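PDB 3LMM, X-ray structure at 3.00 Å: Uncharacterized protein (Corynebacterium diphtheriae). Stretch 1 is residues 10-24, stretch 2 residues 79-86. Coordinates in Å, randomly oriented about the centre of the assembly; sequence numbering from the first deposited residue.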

# COMPACT_ATOMS: atom_id res chain seq x y z
N GLY A 10 -12.31 -11.23 -21.58
CA GLY A 10 -13.43 -12.10 -21.95
C GLY A 10 -13.98 -12.86 -20.75
O GLY A 10 -15.12 -13.31 -20.76
N ARG A 11 -13.13 -13.02 -19.74
CA ARG A 11 -13.48 -13.69 -18.51
C ARG A 11 -14.64 -12.94 -17.88
O ARG A 11 -15.65 -13.54 -17.50
N ARG A 12 -14.51 -11.62 -17.78
CA ARG A 12 -15.56 -10.80 -17.20
C ARG A 12 -16.92 -11.12 -17.81
O ARG A 12 -17.86 -11.45 -17.09
N GLU A 13 -17.04 -11.04 -19.13
CA GLU A 13 -18.33 -11.33 -19.77
C GLU A 13 -18.87 -12.67 -19.29
O GLU A 13 -20.05 -12.78 -18.97
N GLN A 14 -18.01 -13.69 -19.25
CA GLN A 14 -18.39 -15.03 -18.79
C GLN A 14 -18.95 -14.94 -17.36
O GLN A 14 -19.98 -15.54 -17.04
N LEU A 15 -18.25 -14.18 -16.52
CA LEU A 15 -18.64 -13.99 -15.13
C LEU A 15 -19.98 -13.26 -15.01
O LEU A 15 -20.88 -13.74 -14.32
N ILE A 16 -20.13 -12.13 -15.69
CA ILE A 16 -21.39 -11.39 -15.64
C ILE A 16 -22.55 -12.28 -16.07
O ILE A 16 -23.64 -12.22 -15.51
N ALA A 17 -22.29 -13.12 -17.08
CA ALA A 17 -23.27 -14.05 -17.60
C ALA A 17 -23.70 -15.01 -16.49
O ALA A 17 -24.89 -15.16 -16.21
N GLN A 18 -22.72 -15.65 -15.88
CA GLN A 18 -23.01 -16.58 -14.81
C GLN A 18 -23.94 -15.93 -13.77
O GLN A 18 -24.96 -16.51 -13.39
N VAL A 19 -23.61 -14.72 -13.34
CA VAL A 19 -24.42 -14.00 -12.37
C VAL A 19 -25.84 -13.78 -12.90
O VAL A 19 -26.81 -14.04 -12.20
N GLU A 20 -25.96 -13.33 -14.14
CA GLU A 20 -27.29 -13.12 -14.71
C GLU A 20 -28.09 -14.41 -14.59
O GLU A 20 -29.25 -14.38 -14.18
N SER A 21 -27.45 -15.52 -14.94
CA SER A 21 -28.08 -16.84 -14.87
C SER A 21 -28.60 -17.14 -13.46
O SER A 21 -29.80 -17.35 -13.26
N ILE A 22 -27.70 -17.17 -12.48
CA ILE A 22 -28.08 -17.43 -11.11
C ILE A 22 -29.29 -16.58 -10.76
O ILE A 22 -30.26 -17.08 -10.18
N LEU A 23 -29.25 -15.30 -11.11
CA LEU A 23 -30.36 -14.41 -10.78
C LEU A 23 -31.66 -14.71 -11.52
O LEU A 23 -32.73 -14.42 -11.01
N ALA A 24 -31.56 -15.30 -12.70
CA ALA A 24 -32.75 -15.61 -13.49
C ALA A 24 -33.56 -16.78 -12.90
O ALA A 24 -34.75 -16.92 -13.20
N PRO A 79 -6.50 -18.18 -9.00
CA PRO A 79 -6.43 -17.84 -10.42
C PRO A 79 -7.80 -17.80 -11.11
O PRO A 79 -8.69 -18.60 -10.79
N GLY A 80 -7.96 -16.86 -12.02
CA GLY A 80 -9.21 -16.72 -12.75
C GLY A 80 -10.18 -15.83 -12.02
O GLY A 80 -11.25 -15.50 -12.54
N GLY A 81 -9.82 -15.42 -10.81
CA GLY A 81 -10.71 -14.58 -10.04
C GLY A 81 -12.10 -15.19 -10.06
O GLY A 81 -12.26 -16.38 -10.32
N GLY A 82 -13.10 -14.36 -9.78
CA GLY A 82 -14.47 -14.84 -9.76
C GLY A 82 -15.45 -13.73 -9.43
O GLY A 82 -15.08 -12.55 -9.40
N ALA A 83 -16.70 -14.12 -9.19
CA ALA A 83 -17.74 -13.15 -8.86
C ALA A 83 -18.44 -13.48 -7.55
O ALA A 83 -18.58 -14.64 -7.17
N LEU A 84 -18.88 -12.42 -6.88
CA LEU A 84 -19.58 -12.51 -5.61
C LEU A 84 -20.93 -11.85 -5.70
O LEU A 84 -21.07 -10.81 -6.33
N ILE A 85 -21.93 -12.46 -5.07
CA ILE A 85 -23.22 -11.82 -5.04
C ILE A 85 -23.51 -11.57 -3.57
O ILE A 85 -23.80 -12.51 -2.82
N VAL A 86 -23.38 -10.31 -3.14
CA VAL A 86 -23.65 -9.96 -1.76
C VAL A 86 -25.14 -9.78 -1.61
O VAL A 86 -25.75 -9.07 -2.40

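Packing of helix 10-24 against strand 82-86 and the glycine-rich turn that leads into it. The two axes approach to 8.4 Å and run in broadly the same direction, 31° apart, so the contact advances along both elements together: R11 lies over the glycines, L15 over A83, and V19, I22 and L23 over I85. In all, 353 Å² is buried between the stretches, and I85, L15 and V19 cover the most.

I85 contributes the largest share, 75 Å². Its CA-to-CB bond points toward the helix, and with chi1 m and chi2 t the side chain extends so that CD1 becomes the meeting point for three helix residues. CD1 of I85 lies 3.7 Å from CG1 of V19, 4.2 Å from CG2 of I22 and 4.3 Å from CD2 of L23. V19 and I22 both point toward the strand, V19 with chi1 t and I22 with both chi angles m. L23 leaves the backbone sideways, but its m, t rotamer brings the end of the side chain nearer, and CD2 makes the contact. The spacing of V19, I22 and L23, three and four residues apart, is that of one helical face, which is why a single methyl can touch all three.

L15 and V19 share A83. Of L15, which is buried, 46 Å² is covered by the other stretch; its chi1 of -118° lies between the usual wells, with chi2 p. In this conformation CD2 of L15 comes within 3.5 Å of the carbonyl carbon C of G82, while CG of L15 sits 3.8 Å from CB of A83. One turn further along, V19 sets CG2 at 4.0 Å from the same CB of A83, so its two methyls span two strand residues, CG2 at A83 and CG1 at I85. The short A83 side chain points toward the helix, and here the backbones come close: the CA atoms of L15 and A83 are 6.4 Å apart. Between A83 and I85, L84 points away, as the alternation of a strand requires.

The polar end of the contact belongs to R11. Its CA-to-CB bond points toward the turn, and with chi1 to chi3 t, p, t one face of the guanidinium lies against the carbonyl of G80: NE of R11 is 3.2 Å from O of G80. The angle is poor and no hydrogen bond forms, as expected for an oxygen lying over the face of the group instead of in its plane. NH1 of R11 is 3.6 Å from O of G81. G80 and G81 both have positive phi, and at G80 a CB would also be jammed against the preceding carbonyl oxygen, so this backbone suits glycine.

No hydrogen bond links the stretches; the helix keeps its own i to i+4 ladder, including V19 N to L15 O at 3.1 Å, and apolar packing dominates the contact beyond R11.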

# COMPACT_ATOMS: atom_id res chain seq x y z
CB ARG A 11 -12.28 -13.69 -17.56
CG ARG A 11 -12.57 -14.19 -16.17
CD ARG A 11 -12.81 -15.68 -16.14
NE ARG A 11 -13.38 -16.09 -14.85
CZ ARG A 11 -13.43 -17.35 -14.42
NH1 ARG A 11 -13.97 -17.64 -13.25
NH2 ARG A 11 -12.92 -18.32 -15.17
CB ARG A 12 -15.21 -9.31 -17.37
CG ARG A 12 -16.32 -8.34 -16.95
CD ARG A 12 -16.58 -8.31 -15.44
NE ARG A 12 -15.71 -7.38 -14.69
CZ ARG A 12 -14.60 -7.74 -14.07
NH1 ARG A 12 -14.18 -9.00 -14.09
NH2 ARG A 12 -13.90 -6.83 -13.41
CB GLU A 13 -18.18 -11.35 -21.28
CG GLU A 13 -17.86 -10.00 -21.91
CD GLU A 13 -17.82 -10.07 -23.43
OE1 GLU A 13 -18.84 -10.51 -24.02
OE2 GLU A 13 -16.79 -9.69 -24.03
CB GLN A 14 -17.18 -15.97 -18.85
CG GLN A 14 -17.34 -17.30 -18.09
CD GLN A 14 -16.13 -18.26 -18.24
OE1 GLN A 14 -14.97 -17.82 -18.36
NE2 GLN A 14 -16.39 -19.56 -18.20
CB LEU A 15 -17.54 -13.21 -14.39
CG LEU A 15 -16.82 -13.87 -13.22
CD1 LEU A 15 -16.50 -15.33 -13.51
CD2 LEU A 15 -15.54 -13.09 -12.92
CB ILE A 16 -21.37 -10.19 -16.57
CG1 ILE A 16 -20.14 -9.35 -16.29
CG2 ILE A 16 -22.62 -9.36 -16.37
CD1 ILE A 16 -19.92 -8.25 -17.30
CB ALA A 17 -22.68 -14.84 -18.75
CB GLN A 18 -21.71 -17.06 -14.16
CG GLN A 18 -20.95 -18.06 -15.01
CD GLN A 18 -19.58 -18.38 -14.45
OE1 GLN A 18 -18.69 -17.53 -14.46
NE2 GLN A 18 -19.40 -19.60 -13.95
CB VAL A 19 -23.80 -12.64 -12.03
CG1 VAL A 19 -24.60 -11.94 -10.95
CG2 VAL A 19 -22.38 -12.85 -11.55
CB GLU A 20 -27.18 -12.70 -16.17
CG GLU A 20 -26.42 -11.40 -16.33
CD GLU A 20 -27.24 -10.18 -15.94
OE1 GLU A 20 -27.96 -10.22 -14.91
OE2 GLU A 20 -27.14 -9.17 -16.67
CB SER A 21 -27.07 -17.91 -15.29
OG SER A 21 -27.43 -19.19 -14.80
CB ILE A 22 -26.95 -17.05 -10.11
CG1 ILE A 22 -25.74 -17.97 -10.28
CG2 ILE A 22 -27.49 -17.12 -8.68
CD1 ILE A 22 -26.01 -19.39 -9.87
CB LEU A 23 -29.95 -12.96 -11.04
CG LEU A 23 -28.79 -12.40 -10.21
CD1 LEU A 23 -28.64 -10.93 -10.53
CD2 LEU A 23 -29.05 -12.57 -8.72
CB ALA A 24 -32.35 -15.92 -14.93
CB PRO A 79 -5.50 -18.91 -10.99
CG PRO A 79 -5.82 -20.10 -10.14
CD PRO A 79 -5.89 -19.50 -8.74
CB ALA A 83 -18.75 -13.07 -9.99
CB LEU A 84 -18.81 -11.77 -4.54
CG LEU A 84 -17.73 -12.56 -3.87
CD1 LEU A 84 -16.67 -12.99 -4.90
CD2 LEU A 84 -17.13 -11.68 -2.79
CB ILE A 85 -24.33 -12.69 -5.63
CG1 ILE A 85 -23.94 -13.17 -7.02
CG2 ILE A 85 -25.61 -11.86 -5.73
CD1 ILE A 85 -25.08 -13.84 -7.79
CB VAL A 86 -22.98 -8.65 -1.36
CG1 VAL A 86 -23.64 -8.13 -0.10
CG2 VAL A 86 -21.50 -8.87 -1.12